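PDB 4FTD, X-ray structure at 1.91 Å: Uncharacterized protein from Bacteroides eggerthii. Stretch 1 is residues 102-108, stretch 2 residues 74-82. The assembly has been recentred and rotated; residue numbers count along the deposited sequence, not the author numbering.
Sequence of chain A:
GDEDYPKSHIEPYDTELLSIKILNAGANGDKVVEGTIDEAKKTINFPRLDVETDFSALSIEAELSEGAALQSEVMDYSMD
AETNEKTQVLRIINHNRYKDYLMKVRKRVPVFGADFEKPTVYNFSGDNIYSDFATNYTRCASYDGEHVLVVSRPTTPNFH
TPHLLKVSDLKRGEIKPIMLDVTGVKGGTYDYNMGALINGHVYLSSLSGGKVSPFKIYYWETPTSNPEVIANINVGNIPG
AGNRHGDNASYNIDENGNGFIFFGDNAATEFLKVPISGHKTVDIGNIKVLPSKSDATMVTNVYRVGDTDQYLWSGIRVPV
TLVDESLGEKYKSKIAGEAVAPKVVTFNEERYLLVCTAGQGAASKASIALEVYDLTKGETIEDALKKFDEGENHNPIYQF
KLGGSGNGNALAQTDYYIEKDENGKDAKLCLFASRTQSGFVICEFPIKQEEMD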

# COMPACT_ATOMS: atom_id res chain seq x y z
N LEU A 102 42.35 5.12 10.21
CA LEU A 102 41.11 5.74 10.68
C LEU A 102 40.11 4.61 10.94
O LEU A 102 39.63 3.96 10.00
CB LEU A 102 40.56 6.74 9.65
CG LEU A 102 41.20 8.11 9.75
CD1 LEU A 102 40.63 9.04 8.68
CD2 LEU A 102 40.95 8.64 11.16
N MSE A 103 39.81 4.40 12.22
CA MSE A 103 38.97 3.29 12.64
C MSE A 103 37.58 3.76 13.01
O MSE A 103 37.42 4.50 13.96
CB MSE A 103 39.62 2.54 13.80
CG MSE A 103 38.81 1.34 14.26
SE MSE A 103 39.78 0.21 15.52
CE MSE A 103 38.37 -0.02 16.96
N LYS A 104 36.58 3.28 12.25
CA LYS A 104 35.19 3.69 12.43
C LYS A 104 34.38 2.60 13.12
O LYS A 104 34.42 1.43 12.70
CB LYS A 104 34.54 4.04 11.08
CG LYS A 104 33.14 4.65 11.19
CD LYS A 104 32.48 4.76 9.82
CE LYS A 104 33.18 5.78 8.93
NZ LYS A 104 32.48 5.90 7.63
N VAL A 105 33.68 2.98 14.19
CA VAL A 105 32.77 2.09 14.90
C VAL A 105 31.35 2.69 14.76
O VAL A 105 31.17 3.89 14.95
CB VAL A 105 33.14 1.88 16.38
CG1 VAL A 105 32.05 1.09 17.09
CG2 VAL A 105 34.49 1.16 16.53
N ARG A 106 30.39 1.82 14.43
CA ARG A 106 29.01 2.20 14.13
C ARG A 106 27.99 1.42 14.95
O ARG A 106 28.21 0.24 15.23
CB ARG A 106 28.76 1.92 12.65
CG ARG A 106 29.66 2.74 11.74
CD ARG A 106 29.42 2.39 10.29
NE ARG A 106 29.87 1.03 10.01
CZ ARG A 106 29.35 0.23 9.07
NH1 ARG A 106 28.34 0.63 8.32
NH2 ARG A 106 29.83 -1.00 8.90
N LYS A 107 26.89 2.10 15.34
CA LYS A 107 25.77 1.49 16.06
C LYS A 107 24.81 0.92 15.04
O LYS A 107 24.64 1.46 13.94
CB LYS A 107 24.95 2.52 16.89
CG LYS A 107 25.64 3.15 18.10
CD LYS A 107 24.78 4.25 18.73
CE LYS A 107 25.54 4.97 19.84
NZ LYS A 107 24.75 6.06 20.48
N ARG A 108 24.12 -0.15 15.44
CA ARG A 108 23.01 -0.66 14.63
C ARG A 108 21.88 0.36 14.59
O ARG A 108 21.66 1.07 15.57
CB ARG A 108 22.49 -1.96 15.19
CG ARG A 108 23.46 -3.08 14.96
CD ARG A 108 23.03 -4.30 15.70
NE ARG A 108 21.73 -4.73 15.23
CZ ARG A 108 20.89 -5.49 15.92
NH1 ARG A 108 21.20 -5.92 17.15
NH2 ARG A 108 19.73 -5.83 15.37
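Stretch 2 (74-82) VMDYSMDAE

Packing of stretch 2 (Val 74 to Glu 82) on stretch 1 (Leu 102 to Arg 108), a strand from Leu 102 onward, in an uncharacterized protein from Bacteroides eggerthii. The two segments run in broadly the same direction, the end-to-end line from Met 75 to Ala 81 lying 32° from that of Met 103 to Lys 107. The backbones keep well apart: the CA atoms of Val 105 and Tyr 77 are 7.3 Å from each other, and those of Lys 107 and Met 79 are 9.6 Å apart. Side chains fill the space between, and together the two stretches bury 406 Å². Along stretch 1 the extended backbone turns Met 103, Val 105 and Lys 107 toward stretch 2, while Leu 102, Lys 104 and Arg 106 point away.

Stretch 2 enters as a strand at Val 74 and Met 75, then continues as loop. Val 74 makes no contact with stretch 1. Met 75, like Met 103 and Met 79 a selenomethionine, points toward stretch 1 with chi1 in m, and its SE lies 3.7 Å from CE of Met 103, an apolar contact between the two selenomethionine side chains. Asp 76 is out of reach of stretch 1; its OD1 instead accepts hydrogen bonds from Ser 78 N (3.0 Å) and Ser 78 OG (2.6 Å), so the Asp 76 side chain bridges across Tyr 77 to Ser 78.

Tyr 77 is buried and reaches back toward Met 103. Its OH donates a hydrogen bond to the backbone O of Met 103 at 2.8 Å, with that carbonyl oxygen at the ring edge, near the ring plane. The same hydroxyl is 3.2 Å from CB of Met 103, and CE1 of the ring is 3.7 Å from CE of Met 103. Over one face of the ring sits Val 105: its CG2 is 3.7 Å from the centroid of the Tyr 77 ring and only 10° off the ring normal, a CH-pi contact. The aromatic side chain thus combines a polar anchor at its tip with apolar packing on its face.

Ser 78 faces no residue of stretch 1, but Met 79 returns toward it. CE of Met 79 packs loosely on Val 105, 4.5 Å from CG1, whereas SE of Met 79 lies 3.9 Å from CE of Lys 107. The aliphatic part of the lysine therefore rests beside the selenomethionine while its amino group passes on to polar partners. Its chain is extended, with chi2, chi3 and chi4 all in t. NZ of Lys 107 donates a hydrogen bond to the backbone O of Asp 80 at 3.0 Å and another to a water at 2.5 Å, and this water donates to O of Met 79 at 2.8 Å. The lysine thus holds two successive carbonyls, one directly and one through water. Ala 81 lies at the margin, its O 3.8 Å from NZ of Lys 107, and Glu 82, poorly ordered, makes no contact.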

# COMPACT_ATOMS: atom_id res chain seq x y z
N VAL A 74 42.94 -0.78 24.28
CA VAL A 74 41.63 -0.32 24.75
C VAL A 74 41.37 1.00 24.07
O VAL A 74 42.26 1.82 24.00
CB VAL A 74 41.54 -0.15 26.28
CG1 VAL A 74 40.08 0.15 26.68
CG2 VAL A 74 41.99 -1.42 26.95
N MSE A 75 40.17 1.21 23.53
CA MSE A 75 39.87 2.45 22.81
C MSE A 75 38.53 3.03 23.29
O MSE A 75 37.60 2.28 23.56
CB MSE A 75 39.83 2.17 21.30
CG MSE A 75 41.20 1.78 20.76
SE MSE A 75 41.18 1.49 18.83
CE MSE A 75 41.21 3.47 18.24
N ASP A 76 38.45 4.35 23.34
CA ASP A 76 37.26 5.06 23.82
C ASP A 76 36.45 5.57 22.63
O ASP A 76 36.85 6.53 21.96
CB ASP A 76 37.68 6.22 24.73
CG ASP A 76 36.48 6.97 25.34
OD1 ASP A 76 35.30 6.66 25.07
OD2 ASP A 76 36.75 7.91 26.10
N TYR A 77 35.35 4.88 22.34
CA TYR A 77 34.42 5.26 21.28
C TYR A 77 33.10 5.83 21.86
O TYR A 77 32.05 5.69 21.25
CB TYR A 77 34.16 4.06 20.37
CG TYR A 77 35.23 3.91 19.32
CD1 TYR A 77 36.40 3.22 19.59
CD2 TYR A 77 35.10 4.54 18.09
CE1 TYR A 77 37.39 3.11 18.63
CE2 TYR A 77 36.09 4.43 17.12
CZ TYR A 77 37.24 3.72 17.41
OH TYR A 77 38.23 3.58 16.46
N SER A 78 33.16 6.43 23.04
CA SER A 78 32.02 7.10 23.64
C SER A 78 31.30 7.97 22.60
O SER A 78 31.94 8.74 21.87
CB SER A 78 32.46 7.96 24.82
OG SER A 78 32.89 7.15 25.89
N MSE A 79 29.99 7.80 22.52
CA MSE A 79 29.11 8.56 21.64
C MSE A 79 27.89 8.94 22.47
O MSE A 79 27.47 8.16 23.31
CB MSE A 79 28.61 7.65 20.51
CG MSE A 79 29.52 7.51 19.36
SE MSE A 79 28.92 6.07 18.20
CE MSE A 79 29.98 4.58 18.98
N ASP A 80 27.29 10.09 22.21
CA ASP A 80 25.98 10.39 22.82
C ASP A 80 24.87 9.55 22.14
O ASP A 80 25.06 9.03 21.04
CB ASP A 80 25.67 11.89 22.78
CG ASP A 80 25.79 12.47 21.40
OD1 ASP A 80 25.33 11.84 20.43
OD2 ASP A 80 26.36 13.58 21.28
N ALA A 81 23.72 9.43 22.80
CA ALA A 81 22.61 8.62 22.27
C ALA A 81 22.18 9.02 20.84
O ALA A 81 21.67 8.19 20.10
CB ALA A 81 21.42 8.65 23.22
N GLU A 82 22.41 10.28 20.46
CA GLU A 82 22.08 10.77 19.10
C GLU A 82 22.97 10.22 17.99
O GLU A 82 22.50 10.01 16.87
CB GLU A 82 22.13 12.30 19.03
CG GLU A 82 20.90 13.01 19.56
CD GLU A 82 20.55 12.62 20.98
OE1 GLU A 82 21.49 12.46 21.80
OE2 GLU A 82 19.34 12.47 21.27
O HOH W 1 25.62 6.11 22.83